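Soluble lytic murein transglycosylase (Pseudomonas aeruginosa, PDB 5OHU) probably cleaves the glycan strands of bacterial cell-wall peptidoglycan as a lytic transglycosylase, turning the polymer over in both exolytic and endolytic fashion. Local coordinates at residues L435-R438 / D439-I442; V422-A425 / R426-W429. All coordinates share one frame; numbering follows the deposited sequence.

Both contacts are local, made between residues close in sequence, and both belong to the L domain, with centres about 18 Å apart and nearest atoms about 6 Å apart. Interaction 2 (422-425 with 426-429) forms the first two turns of helix 422-433, whereas interaction 1 (435-438 with 439-442) takes the chain out of the following loop into helix 438-450. In interaction 1 acidic side chains add bonds to backbone N-H groups beside the first backbone bonds of the helix; in interaction 2 the bonds between the segments run backbone to backbone. Each is partly buried: Leu-441 and Ile-442 are buried in one, Ala-425, Glu-428 and Trp-429 in the other, while Asp-437, Arg-438, Asp-439, Ile-423 and Arg-427 are exposed.

Interaction 1: L435-R438 / D439-I442; sequences LFDR and DELI
The ring of Phe-436 has the methyl CD2 of Leu-441 at its edge, near the ring plane, and CB of Glu-440 approaching obliquely, while the guanidinium of Arg-438 carries CD1 of Ile-442 over one face, toward the rim. They lie beside a capping box at the start of helix 438-450. Asp-437 is the N-cap: its OD1 accepts from Glu-440 N at 3.0 Å. In return, Asp-437 N gives a nearly straight bond (172°) to Glu-440 OE1, which receives it on its anti lone pair. Aspartate suits the cap because its short chain, with CG set between backbone N and carbonyl carbon (chi1 70°), turns the carboxylate back to the helix N-H; glutamate, longer, spans the gap the other way. OD1 of Asp-437 and OE1 of Glu-440 lie 3.1 Å apart, two acceptors that would probably repel, a cost the N-terminal end of the helix may ease. Arg-438 reaches away, extended, to weak hydrogen bonds with the carbonyls of Ala-464 and Gln-465, and buried Leu-441 packs against Ala-464. Beside the box, an apolar contact joins Phe-436 CB to Leu-441 CD2 at 3.7 Å.

Interaction 2: V422-A425 / R426-W429; sequences VINA and RREW
Val-422 and Arg-426 lie side by side on the first turns of helix 422-433, with methyl CG2 of the valine 3.4 Å from NH1 of the arginine. The arginine chain, bent at chi2 and chi3 (-56° at the latter), folds back so that its guanidinium lies by the helix start, one face toward the carbonyl oxygen of Val-422. That oxygen already has its own donor, for four successive alpha-helical i to i+4 bonds join the segments: Arg-426 N to Val-422 O, Arg-427 N to Ile-423 O, Glu-428 N to Asn-424 O and Trp-429 N to Ala-425 O, each 3.0 Å long. The third is the straightest, at 177°. Ile-423 crosses both arginines obliquely, its CG2 3.8 Å from Arg-427 NH2. Glu-428 is different: it is buried, and its chain, bent at chi2 (-68°), leads its carboxylate away to Tyr-64, whose OH bonds OE1, and to a salt bridge with Arg-412, which probably balances the buried charge. Small Ala-425 allows close approach by Phe-416 of helix 408-418 and by Trp-453 in a loop. The carbonyl O of Trp-429 accepts a hydrogen bond from Gln-444 NE2 of helix 438-450, and the side chain of Trp-429 touches Ala-413 of helix 408-418 and Leu-447 and Ala-448 of helix 438-450, joining this helix to both neighbours.

Interaction 1: L435-R438 / D439-I442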
loop_
_atom_site.group_PDB
_atom_site.type_symbol
_atom_site.label_atom_id
_atom_site.label_comp_id
_atom_site.label_asym_id
_atom_site.label_seq_id
_atom_site.Cartn_x
_atom_site.Cartn_y
_atom_site.Cartn_z
ATOM N N LEU A 435 -0.669 -3.976 -18.333
ATOM C CA LEU A 435 -0.446 -5.118 -19.205
ATOM C C LEU A 435 0.913 -5.125 -19.891
ATOM O O LEU A 435 1.264 -6.141 -20.498
ATOM C CB LEU A 435 -1.543 -5.199 -20.278
ATOM C CG LEU A 435 -2.990 -5.255 -19.777
ATOM C CD1 LEU A 435 -3.954 -5.091 -20.940
ATOM C CD2 LEU A 435 -3.272 -6.548 -19.015
ATOM N N PHE A 436 1.686 -4.045 -19.817
ATOM C CA PHE A 436 2.972 -4.000 -20.501
ATOM C C PHE A 436 3.958 -4.996 -19.890
ATOM O O PHE A 436 3.919 -5.290 -18.691
ATOM C CB PHE A 436 3.571 -2.592 -20.435
ATOM C CG PHE A 436 2.913 -1.596 -21.346
ATOM C CD1 PHE A 436 1.947 -1.995 -22.264
ATOM C CD2 PHE A 436 3.280 -0.257 -21.295
ATOM C CE1 PHE A 436 1.355 -1.067 -23.113
ATOM C CE2 PHE A 436 2.692 0.679 -22.140
ATOM C CZ PHE A 436 1.726 0.273 -23.050
ATOM N N ASP A 437 4.860 -5.513 -20.728
ATOM C CA ASP A 437 5.937 -6.347 -20.217
ATOM C C ASP A 437 7.142 -5.470 -19.857
ATOM O O ASP A 437 7.098 -4.240 -19.958
ATOM C CB ASP A 437 6.291 -7.468 -21.206
ATOM C CG ASP A 437 6.969 -6.973 -22.477
ATOM O OD1 ASP A 437 7.205 -5.760 -22.628
ATOM O OD2 ASP A 437 7.290 -7.824 -23.335
ATOM N N ARG A 438 8.236 -6.117 -19.442
ATOM C CA ARG A 438 9.359 -5.393 -18.849
ATOM C C ARG A 438 9.961 -4.395 -19.829
ATOM O O ARG A 438 10.162 -3.224 -19.489
ATOM C CB ARG A 438 10.423 -6.376 -18.358
ATOM C CG ARG A 438 11.507 -5.723 -17.495
ATOM C CD ARG A 438 12.391 -6.761 -16.816
ATOM N NE ARG A 438 13.366 -6.147 -15.918
ATOM C CZ ARG A 438 14.590 -5.778 -16.285
ATOM N NH1 ARG A 438 14.988 -5.959 -17.537
ATOM N NH2 ARG A 438 15.415 -5.226 -15.404
ATOM N N ASP A 439 10.256 -4.841 -21.054
ATOM C CA ASP A 439 10.851 -3.947 -22.043
ATOM C C ASP A 439 9.913 -2.797 -22.379
ATOM O O ASP A 439 10.355 -1.656 -22.563
ATOM C CB ASP A 439 11.206 -4.719 -23.313
ATOM C CG ASP A 439 11.954 -6.006 -23.029
ATOM O OD1 ASP A 439 11.456 -6.820 -22.221
ATOM O OD2 ASP A 439 13.042 -6.201 -23.614
ATOM N N GLU A 440 8.614 -3.080 -22.472
ATOM C CA GLU A 440 7.650 -2.034 -22.779
ATOM C C GLU A 440 7.547 -1.039 -21.632
ATOM O O GLU A 440 7.526 0.178 -21.848
ATOM C CB GLU A 440 6.292 -2.660 -23.089
ATOM C CG GLU A 440 6.243 -3.396 -24.424
ATOM C CD GLU A 440 4.959 -4.184 -24.609
ATOM O OE1 GLU A 440 4.459 -4.773 -23.622
ATOM O OE2 GLU A 440 4.446 -4.211 -25.748
ATOM N N LEU A 441 7.483 -1.547 -20.401
ATOM C CA LEU A 441 7.491 -0.679 -19.232
ATOM C C LEU A 441 8.685 0.267 -19.251
ATOM O O LEU A 441 8.556 1.450 -18.913
ATOM C CB LEU A 441 7.508 -1.524 -17.960
ATOM C CG LEU A 441 6.219 -2.257 -17.612
ATOM C CD1 LEU A 441 6.471 -3.133 -16.418
ATOM C CD2 LEU A 441 5.091 -1.269 -17.330
ATOM N N ILE A 442 9.855 -0.243 -19.645
ATOM C CA ILE A 442 11.052 0.585 -19.727
ATOM C C ILE A 442 10.886 1.658 -20.800
ATOM O O ILE A 442 11.204 2.834 -20.578
ATOM C CB ILE A 442 12.292 -0.300 -19.975
ATOM C CG1 ILE A 442 12.705 -1.023 -18.684
ATOM C CG2 ILE A 442 13.443 0.522 -20.512
ATOM C CD1 ILE A 442 13.549 -2.249 -18.913
#

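Interaction 2: V422-A425 / R426-W429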
loop_
_atom_site.group_PDB
_atom_site.type_symbol
_atom_site.label_atom_id
_atom_site.label_comp_id
_atom_site.label_asym_id
_atom_site.label_seq_id
_atom_site.Cartn_x
_atom_site.Cartn_y
_atom_site.Cartn_z
ATOM N N VAL A 422 -4.855 16.378 -17.667
ATOM C CA VAL A 422 -3.733 15.674 -17.057
ATOM C C VAL A 422 -4.193 14.429 -16.308
ATOM O O VAL A 422 -3.483 13.414 -16.275
ATOM C CB VAL A 422 -2.975 16.656 -16.142
ATOM C CG1 VAL A 422 -3.917 17.249 -15.101
ATOM C CG2 VAL A 422 -1.820 15.980 -15.470
ATOM N N ILE A 423 -5.374 14.477 -15.695
ATOM C CA ILE A 423 -5.871 13.313 -14.972
ATOM C C ILE A 423 -6.226 12.194 -15.946
ATOM O O ILE A 423 -5.891 11.024 -15.719
ATOM C CB ILE A 423 -7.059 13.724 -14.087
ATOM C CG1 ILE A 423 -6.594 14.785 -13.079
ATOM C CG2 ILE A 423 -7.648 12.515 -13.378
ATOM C CD1 ILE A 423 -7.715 15.586 -12.446
ATOM N N ASN A 424 -6.871 12.539 -17.062
ATOM C CA ASN A 424 -7.158 11.545 -18.090
ATOM C C ASN A 424 -5.878 10.944 -18.663
ATOM O O ASN A 424 -5.802 9.728 -18.885
ATOM C CB ASN A 424 -7.992 12.178 -19.200
ATOM C CG ASN A 424 -9.330 12.670 -18.708
ATOM O OD1 ASN A 424 -9.619 13.864 -18.763
ATOM N ND2 ASN A 424 -10.161 11.748 -18.229
ATOM N N ALA A 425 -4.870 11.780 -18.926
ATOM C CA ALA A 425 -3.610 11.269 -19.456
ATOM C C ALA A 425 -2.977 10.273 -18.495
ATOM O O ALA A 425 -2.518 9.202 -18.908
ATOM C CB ALA A 425 -2.651 12.423 -19.741
ATOM N N ARG A 426 -2.963 10.602 -17.205
ATOM C CA ARG A 426 -2.371 9.697 -16.230
ATOM C C ARG A 426 -3.140 8.392 -16.161
ATOM O O ARG A 426 -2.534 7.314 -16.104
ATOM C CB ARG A 426 -2.318 10.354 -14.853
ATOM C CG ARG A 426 -1.221 11.387 -14.710
ATOM C CD ARG A 426 -0.720 11.445 -13.281
ATOM N NE ARG A 426 -1.801 11.706 -12.336
ATOM C CZ ARG A 426 -2.279 12.916 -12.073
ATOM N NH1 ARG A 426 -1.776 13.975 -12.690
ATOM N NH2 ARG A 426 -3.261 13.068 -11.196
ATOM N N ARG A 427 -4.476 8.466 -16.158
ATOM C CA ARG A 427 -5.267 7.243 -16.062
ATOM C C ARG A 427 -5.006 6.321 -17.249
ATOM O O ARG A 427 -4.845 5.109 -17.071
ATOM C CB ARG A 427 -6.757 7.565 -15.947
ATOM C CG ARG A 427 -7.582 6.336 -15.609
ATOM C CD ARG A 427 -9.072 6.617 -15.537
ATOM N NE ARG A 427 -9.420 7.549 -14.471
ATOM C CZ ARG A 427 -9.768 8.816 -14.673
ATOM N NH1 ARG A 427 -9.824 9.299 -15.906
ATOM N NH2 ARG A 427 -10.070 9.595 -13.641
ATOM N N GLU A 428 -4.958 6.868 -18.466
ATOM C CA GLU A 428 -4.543 6.067 -19.613
ATOM C C GLU A 428 -3.191 5.430 -19.356
ATOM O O GLU A 428 -3.000 4.215 -19.529
ATOM C CB GLU A 428 -4.464 6.932 -20.873
ATOM C CG GLU A 428 -5.795 7.236 -21.541
ATOM C CD GLU A 428 -6.459 6.013 -22.179
ATOM O OE1 GLU A 428 -7.640 6.150 -22.592
ATOM O OE2 GLU A 428 -5.817 4.930 -22.274
ATOM N N TRP A 429 -2.234 6.257 -18.935
ATOM C CA TRP A 429 -0.864 5.800 -18.760
ATOM C C TRP A 429 -0.795 4.645 -17.772
ATOM O O TRP A 429 -0.144 3.630 -18.036
ATOM C CB TRP A 429 -0.011 6.973 -18.294
ATOM C CG TRP A 429 1.403 6.905 -18.689
ATOM C CD1 TRP A 429 2.450 6.484 -17.920
ATOM C CD2 TRP A 429 1.955 7.293 -19.954
ATOM N NE1 TRP A 429 3.622 6.574 -18.638
ATOM C CE2 TRP A 429 3.347 7.069 -19.887
ATOM C CE3 TRP A 429 1.407 7.787 -21.142
ATOM C CZ2 TRP A 429 4.200 7.343 -20.956
ATOM C CZ3 TRP A 429 2.252 8.059 -22.202
ATOM C CH2 TRP A 429 3.636 7.836 -22.102
#